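Side-chain contacts in uncharacterized protein (Bacteroides eggerthii DSM 20697, PDB 4ECO), which is of unknown function but carries leucine-rich repeats, a scaffold that commonly binds other proteins, and so may act in protein recognition: residues A[140-145]-A[274-279]; A[122-127]-A[210-215]; A[420-423]-A[429-432]. One frame throughout, in Å; residues are numbered along the deposited sequence.

Contact 1: A[140-145]-A[274-279]; sequences KMRMHY and EMQLIN
Arg142 reaches from the end of helix 135-142 to Gln276, in the loop just before strand 277-279, and closes one straight hydrogen bond there. Its NH2 donates to Gln276 OE1 at 2.7 Å with an N-H...O angle of 170°. The acceptor lies almost in the guanidinium plane, whereas the donor stands somewhat out of the plane of the amide, the two flat groups being clearly turned against each other. The arginine chain, extended from CG to NE, carries the charge this far.

Behind the bond lies the buried part of the contact. Leu277 CD1 rests 3.8 Å from Arg142 CG, the two side chains running past each other in opposite directions. Strand 309-311 adds Ile309 and Tyr311 against the leucine. Further on, Asn279 sets its amide upright over one face of Tyr145, with ND2 3.3 Å from ring atom CD2 and the planes 87° apart. The tyrosine is brought there by a CG anti to the backbone N (chi1 -174°).

The Gln276 end is looser: this residue is partly exposed and meets the helix segment through the arginine alone. Asp253, on the neighbouring strand 253-257, forms a salt bridge with Arg142 NE. The guanidinium is therefore shared between a carboxylate, which balances its charge, and a neutral amide, and the two partners probably fix its rotation against the parallel strands of the leucine-rich repeats.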
loop_
_atom_site.group_PDB
_atom_site.type_symbol
_atom_site.label_atom_id
_atom_site.label_comp_id
_atom_site.label_asym_id
_atom_site.label_seq_id
_atom_site.Cartn_x
_atom_site.Cartn_y
_atom_site.Cartn_z
ATOM N N LYS A 140 -10.320 -9.135 7.890
ATOM C CA LYS A 140 -9.976 -7.797 8.373
ATOM C C LYS A 140 -8.543 -7.787 8.865
ATOM O O LYS A 140 -7.740 -6.966 8.421
ATOM C CB LYS A 140 -10.948 -7.373 9.494
ATOM C CG LYS A 140 -10.846 -5.914 9.952
ATOM C CD LYS A 140 -11.920 -5.603 10.989
ATOM C CE LYS A 140 -11.832 -4.205 11.556
ATOM N NZ LYS A 140 -10.911 -4.118 12.712
HETATM N N MSE A 141 -8.232 -8.748 9.739
HETATM C CA MSE A 141 -6.947 -8.938 10.390
HETATM C C MSE A 141 -5.879 -9.288 9.380
HETATM O O MSE A 141 -4.808 -8.689 9.443
HETATM C CB MSE A 141 -7.048 -9.987 11.518
HETATM C CG MSE A 141 -7.736 -9.398 12.771
HETATM SE SE MSE A 141 -7.382 -7.396 13.099
HETATM C CE MSE A 141 -9.077 -6.930 13.013
ATOM N N ARG A 142 -6.182 -10.169 8.404
ATOM C CA ARG A 142 -5.266 -10.531 7.319
ATOM C C ARG A 142 -4.828 -9.283 6.535
ATOM O O ARG A 142 -3.662 -9.167 6.165
ATOM C CB ARG A 142 -5.939 -11.540 6.364
ATOM C CG ARG A 142 -5.905 -12.980 6.830
ATOM C CD ARG A 142 -6.300 -13.928 5.726
ATOM N NE ARG A 142 -5.763 -15.270 5.963
ATOM C CZ ARG A 142 -6.053 -16.343 5.235
ATOM N NH1 ARG A 142 -6.895 -16.255 4.215
ATOM N NH2 ARG A 142 -5.522 -17.517 5.538
HETATM N N MSE A 143 -5.765 -8.339 6.328
HETATM C CA MSE A 143 -5.575 -7.077 5.597
HETATM C C MSE A 143 -4.922 -5.985 6.432
HETATM O O MSE A 143 -4.709 -4.887 5.905
HETATM C CB MSE A 143 -6.940 -6.542 5.108
HETATM C CG MSE A 143 -7.667 -7.467 4.133
HETATM SE SE MSE A 143 -6.575 -8.023 2.644
HETATM C CE MSE A 143 -6.277 -6.269 1.810
ATOM N N HIS A 144 -4.616 -6.256 7.718
ATOM C CA HIS A 144 -4.036 -5.249 8.617
ATOM C C HIS A 144 -2.684 -4.740 8.116
ATOM O O HIS A 144 -2.469 -3.530 8.194
ATOM C CB HIS A 144 -3.889 -5.749 10.069
ATOM C CG HIS A 144 -3.436 -4.681 11.010
ATOM N ND1 HIS A 144 -2.110 -4.265 11.052
ATOM C CD2 HIS A 144 -4.154 -3.961 11.904
ATOM C CE1 HIS A 144 -2.074 -3.288 11.943
ATOM N NE2 HIS A 144 -3.276 -3.080 12.495
ATOM N N TYR A 145 -1.764 -5.630 7.640
ATOM C CA TYR A 145 -0.463 -5.152 7.186
ATOM C C TYR A 145 -0.651 -4.288 5.956
ATOM O O TYR A 145 -0.031 -3.219 5.845
ATOM C CB TYR A 145 0.525 -6.299 6.903
ATOM C CG TYR A 145 1.936 -5.827 6.578
ATOM C CD1 TYR A 145 2.315 -5.535 5.272
ATOM C CD2 TYR A 145 2.899 -5.707 7.573
ATOM C CE1 TYR A 145 3.614 -5.127 4.966
ATOM C CE2 TYR A 145 4.200 -5.297 7.279
ATOM C CZ TYR A 145 4.549 -5.002 5.979
ATOM O OH TYR A 145 5.827 -4.607 5.702
ATOM N N GLU A 274 -0.640 -26.305 4.905
ATOM C CA GLU A 274 -1.775 -25.473 4.519
ATOM C C GLU A 274 -1.596 -23.958 4.737
ATOM O O GLU A 274 -2.609 -23.241 4.764
ATOM C CB GLU A 274 -3.015 -25.943 5.320
ATOM C CG GLU A 274 -3.525 -27.337 4.964
ATOM C CD GLU A 274 -4.150 -27.500 3.590
ATOM O OE1 GLU A 274 -4.581 -26.480 2.995
ATOM O OE2 GLU A 274 -4.238 -28.661 3.126
HETATM N N MSE A 275 -0.348 -23.455 4.811
HETATM C CA MSE A 275 -0.101 -22.008 5.020
HETATM C C MSE A 275 -0.653 -21.196 3.834
HETATM O O MSE A 275 -0.425 -21.579 2.691
HETATM C CB MSE A 275 1.406 -21.741 5.231
HETATM C CG MSE A 275 1.750 -20.266 5.454
HETATM SE SE MSE A 275 3.627 -20.004 5.831
HETATM C CE MSE A 275 4.400 -20.733 4.254
ATOM N N GLN A 276 -1.400 -20.110 4.119
ATOM C CA GLN A 276 -2.042 -19.239 3.117
ATOM C C GLN A 276 -1.430 -17.851 3.126
ATOM O O GLN A 276 -1.086 -17.334 2.066
ATOM C CB GLN A 276 -3.567 -19.144 3.337
ATOM C CG GLN A 276 -4.275 -20.492 3.245
ATOM C CD GLN A 276 -5.769 -20.420 3.349
ATOM O OE1 GLN A 276 -6.331 -19.783 4.234
ATOM N NE2 GLN A 276 -6.444 -21.178 2.510
ATOM N N LEU A 277 -1.286 -17.247 4.310
ATOM C CA LEU A 277 -0.656 -15.929 4.459
ATOM C C LEU A 277 0.778 -16.109 5.001
ATOM O O LEU A 277 1.000 -16.856 5.969
ATOM C CB LEU A 277 -1.507 -15.017 5.381
ATOM C CG LEU A 277 -1.015 -13.582 5.664
ATOM C CD1 LEU A 277 -2.184 -12.664 5.983
ATOM C CD2 LEU A 277 0.037 -13.541 6.810
ATOM N N ILE A 278 1.736 -15.404 4.394
ATOM C CA ILE A 278 3.111 -15.426 4.862
ATOM C C ILE A 278 3.637 -13.991 4.870
ATOM O O ILE A 278 3.700 -13.351 3.828
ATOM C CB ILE A 278 4.057 -16.402 4.116
ATOM C CG1 ILE A 278 5.464 -16.380 4.769
ATOM C CG2 ILE A 278 4.092 -16.167 2.593
ATOM C CD1 ILE A 278 6.397 -17.430 4.370
ATOM N N ASN A 279 3.989 -13.490 6.051
ATOM C CA ASN A 279 4.567 -12.169 6.198
ATOM C C ASN A 279 6.028 -12.341 6.613
ATOM O O ASN A 279 6.314 -12.788 7.724
ATOM C CB ASN A 279 3.758 -11.336 7.204
ATOM C CG ASN A 279 4.090 -9.864 7.229
ATOM O OD1 ASN A 279 5.240 -9.448 7.079
ATOM N ND2 ASN A 279 3.074 -9.043 7.408
#

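Contact 2: A[122-127]-A[210-215]; sequences RLFGPK and QFYMGN
Phe124 drives the edge of its ring into the face of Tyr212, a T-shaped pair with centroids 5.1 Å apart and planes at 75°. The leading atoms are CE1 and CZ: Phe124 CZ stands 3.5 Å from Tyr212 CD1, and Phe124 CE1 lies 3.5 Å from Tyr212 CG. The edge thus meets the tyrosine near the root of its ring and not over the centre, and the methylene joins in, with Tyr212 CB 3.7 Å from Phe124 CZ. With CG anti to the carbonyl carbon (chi1 -72°), Phe124 carries its ring toward the strand, although its CB does not point there.

Two lesser contacts frame the pair. Leu123 CD1 touches Tyr212 CE2 at 4.1 Å, its side chain roughly perpendicular to that of the tyrosine, and Gln210 CB lies 4.3 Å from Phe124 CZ. The loop is also anchored by Glu89, whose carboxylate accepts hydrogen bonds from the backbone N of Leu123 and of Phe124, while Val109 and Ala111 of strand 109-111 also pack on Phe124.

No hydrogen bond links the two segments, so the loop is held on strand 210-214 by buried apolar and aromatic contact, with C-H groups of Phe124 directed at the tyrosine pi face.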
loop_
_atom_site.group_PDB
_atom_site.type_symbol
_atom_site.label_atom_id
_atom_site.label_comp_id
_atom_site.label_asym_id
_atom_site.label_seq_id
_atom_site.Cartn_x
_atom_site.Cartn_y
_atom_site.Cartn_z
ATOM N N ARG A 122 -2.208 -3.955 19.173
ATOM C CA ARG A 122 -2.244 -5.382 19.494
ATOM C C ARG A 122 -2.996 -6.067 18.370
ATOM O O ARG A 122 -4.158 -5.716 18.121
ATOM C CB ARG A 122 -2.882 -5.640 20.861
ATOM C CG ARG A 122 -2.028 -6.525 21.766
ATOM C CD ARG A 122 -2.711 -6.922 23.073
ATOM N NE ARG A 122 -3.480 -5.836 23.695
ATOM C CZ ARG A 122 -2.966 -4.837 24.413
ATOM N NH1 ARG A 122 -1.652 -4.736 24.581
ATOM N NH2 ARG A 122 -3.757 -3.911 24.930
ATOM N N LEU A 123 -2.334 -6.962 17.620
ATOM C CA LEU A 123 -3.038 -7.608 16.508
ATOM C C LEU A 123 -3.857 -8.790 17.005
ATOM O O LEU A 123 -4.868 -9.136 16.401
ATOM C CB LEU A 123 -2.077 -8.057 15.404
ATOM C CG LEU A 123 -1.093 -7.029 14.880
ATOM C CD1 LEU A 123 -0.210 -7.650 13.848
ATOM C CD2 LEU A 123 -1.794 -5.841 14.310
ATOM N N PHE A 124 -3.429 -9.380 18.126
ATOM C CA PHE A 124 -4.093 -10.506 18.775
ATOM C C PHE A 124 -4.868 -10.017 19.979
ATOM O O PHE A 124 -4.317 -9.317 20.841
ATOM C CB PHE A 124 -3.075 -11.578 19.188
ATOM C CG PHE A 124 -2.463 -12.377 18.067
ATOM C CD1 PHE A 124 -1.739 -11.755 17.063
ATOM C CD2 PHE A 124 -2.519 -13.757 18.071
ATOM C CE1 PHE A 124 -1.166 -12.494 16.039
ATOM C CE2 PHE A 124 -1.911 -14.501 17.059
ATOM C CZ PHE A 124 -1.243 -13.863 16.049
ATOM N N GLY A 125 -6.132 -10.393 20.022
ATOM C CA GLY A 125 -7.061 -10.011 21.074
ATOM C C GLY A 125 -8.494 -10.242 20.650
ATOM O O GLY A 125 -8.741 -10.656 19.515
ATOM N N PRO A 126 -9.472 -9.961 21.525
ATOM C CA PRO A 126 -10.889 -10.201 21.163
ATOM C C PRO A 126 -11.404 -9.380 19.964
ATOM O O PRO A 126 -12.374 -9.795 19.340
ATOM C CB PRO A 126 -11.637 -9.796 22.433
ATOM C CG PRO A 126 -10.633 -9.937 23.531
ATOM C CD PRO A 126 -9.347 -9.494 22.919
ATOM N N LYS A 127 -10.772 -8.234 19.639
ATOM C CA LYS A 127 -11.169 -7.380 18.499
ATOM C C LYS A 127 -10.239 -7.611 17.294
ATOM O O LYS A 127 -10.493 -7.074 16.205
ATOM C CB LYS A 127 -11.176 -5.882 18.877
ATOM C CG LYS A 127 -12.100 -5.461 20.034
ATOM C CD LYS A 127 -13.596 -5.621 19.732
ATOM C CE LYS A 127 -14.479 -4.990 20.806
ATOM N NZ LYS A 127 -14.477 -3.493 20.770
ATOM N N GLN A 210 -3.001 -19.447 13.618
ATOM C CA GLN A 210 -2.146 -18.275 13.373
ATOM C C GLN A 210 -0.877 -18.321 14.251
ATOM O O GLN A 210 -0.965 -18.493 15.478
ATOM C CB GLN A 210 -2.915 -16.967 13.621
ATOM C CG GLN A 210 -4.298 -16.929 12.965
ATOM C CD GLN A 210 -4.512 -15.740 12.086
ATOM O OE1 GLN A 210 -3.694 -14.811 12.026
ATOM N NE2 GLN A 210 -5.629 -15.748 11.374
ATOM N N PHE A 211 0.305 -18.192 13.608
ATOM C CA PHE A 211 1.578 -18.169 14.315
ATOM C C PHE A 211 2.362 -16.941 13.869
ATOM O O PHE A 211 2.832 -16.881 12.741
ATOM C CB PHE A 211 2.355 -19.477 14.099
ATOM C CG PHE A 211 3.632 -19.655 14.890
ATOM C CD1 PHE A 211 3.860 -18.930 16.056
ATOM C CD2 PHE A 211 4.586 -20.584 14.497
ATOM C CE1 PHE A 211 5.050 -19.088 16.777
ATOM C CE2 PHE A 211 5.769 -20.752 15.229
ATOM C CZ PHE A 211 5.983 -20.015 16.376
ATOM N N TYR A 212 2.476 -15.949 14.759
ATOM C CA TYR A 212 3.165 -14.678 14.506
ATOM C C TYR A 212 4.380 -14.498 15.383
ATOM O O TYR A 212 4.374 -14.858 16.570
ATOM C CB TYR A 212 2.210 -13.494 14.761
ATOM C CG TYR A 212 1.334 -13.079 13.594
ATOM C CD1 TYR A 212 0.463 -13.981 12.992
ATOM C CD2 TYR A 212 1.276 -11.749 13.182
ATOM C CE1 TYR A 212 -0.366 -13.594 11.936
ATOM C CE2 TYR A 212 0.446 -11.347 12.135
ATOM C CZ TYR A 212 -0.373 -12.273 11.513
ATOM O OH TYR A 212 -1.200 -11.881 10.488
HETATM N N MSE A 213 5.423 -13.934 14.800
HETATM C CA MSE A 213 6.619 -13.553 15.526
HETATM C C MSE A 213 7.240 -12.381 14.813
HETATM O O MSE A 213 7.090 -12.231 13.589
HETATM C CB MSE A 213 7.618 -14.705 15.766
HETATM C CG MSE A 213 8.347 -15.250 14.545
HETATM SE SE MSE A 213 8.787 -17.154 14.877
HETATM C CE MSE A 213 7.254 -17.886 13.861
ATOM N N GLY A 214 7.875 -11.521 15.599
ATOM C CA GLY A 214 8.531 -10.351 15.043
ATOM C C GLY A 214 9.322 -9.543 16.030
ATOM O O GLY A 214 9.073 -9.603 17.236
ATOM N N ASN A 215 10.295 -8.788 15.504
ATOM C CA ASN A 215 11.192 -7.841 16.185
ATOM C C ASN A 215 12.036 -8.572 17.253
ATOM O O ASN A 215 12.341 -8.014 18.301
ATOM C CB ASN A 215 10.381 -6.682 16.762
ATOM C CG ASN A 215 9.297 -6.204 15.822
ATOM O OD1 ASN A 215 9.568 -5.625 14.777
ATOM N ND2 ASN A 215 8.052 -6.540 16.113
#

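Contact 3: A[420-423]-A[429-432]; sequences KNFD and PFKG
The loop that joins strand 404-408 to strand 435-439, two neighbouring parallel strands of the leucine-rich repeat solenoid, turns back on itself here and brings two phenylalanines together. Phe422, on the outgoing limb, and Phe430, on the returning one, are the residues that meet, and they do so through their rings.

The closest approach is from Phe422 CE1 to Phe430 CZ, at 3.5 Å. Next to it, Phe422 CD1 lies 3.7 Å from Phe430 CD1, so that the CD1-CE1 side of the first ring lies across the face of the second. The centroids are 4.3 Å apart and the planes incline at 36°, a slanted meeting intermediate between parallel and perpendicular. The side chains themselves cross at about a right angle. Different first torsions bring this about: Phe422 turns CG anti to its carbonyl carbon (chi1 -45°), whereas in Phe430 it is the backbone N that lies opposite CG (chi1 -169°).

Phe430 is covered on its other face as well, where the backbone N of Gly432 sits 3.4 Å above the ring plane, toward the rim. Its ring is thus held between Phe422 and its own chain. Helix 451-454 also packs on the pair, Glu451 touching Phe422 and Leu452 touching Phe430. Exchanging Phe430 for an alanine would probably leave the face of Phe422 without its aromatic neighbour, open a gap beneath Gly432 and let the Phe422 ring turn more freely.

Both phenylalanines remain partly exposed, and no hydrogen bond runs between the two segments. The limbs are therefore joined here by dispersion and the hydrophobic effect, the two rings shielding part of each other from solvent at the surface of the repeat domain.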
loop_
_atom_site.group_PDB
_atom_site.type_symbol
_atom_site.label_atom_id
_atom_site.label_comp_id
_atom_site.label_asym_id
_atom_site.label_seq_id
_atom_site.Cartn_x
_atom_site.Cartn_y
_atom_site.Cartn_z
ATOM N N LYS A 420 8.925 6.637 -26.669
ATOM C CA LYS A 420 7.875 5.623 -26.765
ATOM C C LYS A 420 7.377 5.276 -25.369
ATOM O O LYS A 420 8.184 4.947 -24.491
ATOM C CB LYS A 420 8.380 4.363 -27.510
ATOM C CG LYS A 420 8.949 4.631 -28.903
ATOM C CD LYS A 420 7.930 5.220 -29.872
ATOM C CE LYS A 420 8.567 5.785 -31.122
ATOM N NZ LYS A 420 7.619 6.671 -31.853
ATOM N N ASN A 421 6.050 5.372 -25.160
ATOM C CA ASN A 421 5.413 5.100 -23.866
ATOM C C ASN A 421 5.059 3.617 -23.729
ATOM O O ASN A 421 4.794 3.124 -22.610
ATOM C CB ASN A 421 4.163 5.962 -23.695
ATOM C CG ASN A 421 4.376 7.431 -23.966
ATOM O OD1 ASN A 421 5.282 8.066 -23.429
ATOM N ND2 ASN A 421 3.557 7.994 -24.832
ATOM N N PHE A 422 5.057 2.905 -24.886
ATOM C CA PHE A 422 4.726 1.474 -24.987
ATOM C C PHE A 422 5.765 0.782 -25.813
ATOM O O PHE A 422 6.255 1.360 -26.785
ATOM C CB PHE A 422 3.323 1.278 -25.595
ATOM C CG PHE A 422 2.262 2.196 -25.009
ATOM C CD1 PHE A 422 1.676 1.918 -23.777
ATOM C CD2 PHE A 422 1.885 3.360 -25.674
ATOM C CE1 PHE A 422 0.715 2.778 -23.233
ATOM C CE2 PHE A 422 0.932 4.219 -25.122
ATOM C CZ PHE A 422 0.346 3.917 -23.908
ATOM N N ASP A 423 6.143 -0.446 -25.405
ATOM C CA ASP A 423 7.192 -1.237 -26.072
ATOM C C ASP A 423 6.900 -1.351 -27.550
ATOM O O ASP A 423 5.856 -1.885 -27.927
ATOM C CB ASP A 423 7.358 -2.641 -25.447
ATOM C CG ASP A 423 8.651 -3.378 -25.779
ATOM O OD1 ASP A 423 9.371 -2.949 -26.733
ATOM O OD2 ASP A 423 8.939 -4.395 -25.107
ATOM N N PRO A 429 -0.715 -5.578 -30.141
ATOM C CA PRO A 429 -0.931 -4.130 -29.935
ATOM C C PRO A 429 -1.526 -3.873 -28.558
ATOM O O PRO A 429 -2.238 -4.728 -28.027
ATOM C CB PRO A 429 -1.873 -3.718 -31.073
ATOM C CG PRO A 429 -2.449 -4.974 -31.602
ATOM C CD PRO A 429 -1.683 -6.158 -31.098
ATOM N N PHE A 430 -1.182 -2.716 -27.964
ATOM C CA PHE A 430 -1.628 -2.297 -26.627
ATOM C C PHE A 430 -3.142 -2.411 -26.517
ATOM O O PHE A 430 -3.858 -1.893 -27.376
ATOM C CB PHE A 430 -1.156 -0.870 -26.308
ATOM C CG PHE A 430 -1.342 -0.439 -24.874
ATOM C CD1 PHE A 430 -0.596 -1.014 -23.858
ATOM C CD2 PHE A 430 -2.229 0.573 -24.549
ATOM C CE1 PHE A 430 -0.767 -0.615 -22.529
ATOM C CE2 PHE A 430 -2.385 0.986 -23.228
ATOM C CZ PHE A 430 -1.664 0.380 -22.224
ATOM N N LYS A 431 -3.608 -3.172 -25.521
ATOM C CA LYS A 431 -5.003 -3.521 -25.295
ATOM C C LYS A 431 -5.658 -2.554 -24.314
ATOM O O LYS A 431 -6.782 -2.808 -23.873
ATOM C CB LYS A 431 -5.096 -4.979 -24.779
ATOM N N GLY A 432 -4.962 -1.470 -23.968
ATOM C CA GLY A 432 -5.471 -0.469 -23.034
ATOM C C GLY A 432 -5.498 -0.946 -21.603
ATOM O O GLY A 432 -4.969 -2.016 -21.291
#

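From the N terminus, the chain first enters contact 2 at 122-127, then contact 1 at 140-145; it returns to contact 2 at 210-215 and to contact 1 at 274-279. The two loops therefore cross, with 82 residues spanned by contact 2 and 128 by contact 1. Together they tie the excursion after strand 109-111, including helices 135-142 and 144-149, to strands 210-214 and 277-279. Their centres are 11 Å apart, and they touch where His144 packs on Leu123. Contact 3 follows in series, closing a short loop of five intervening residues between strands 404-408 and 435-439; its centre lies about 35 Å from that of contact 1.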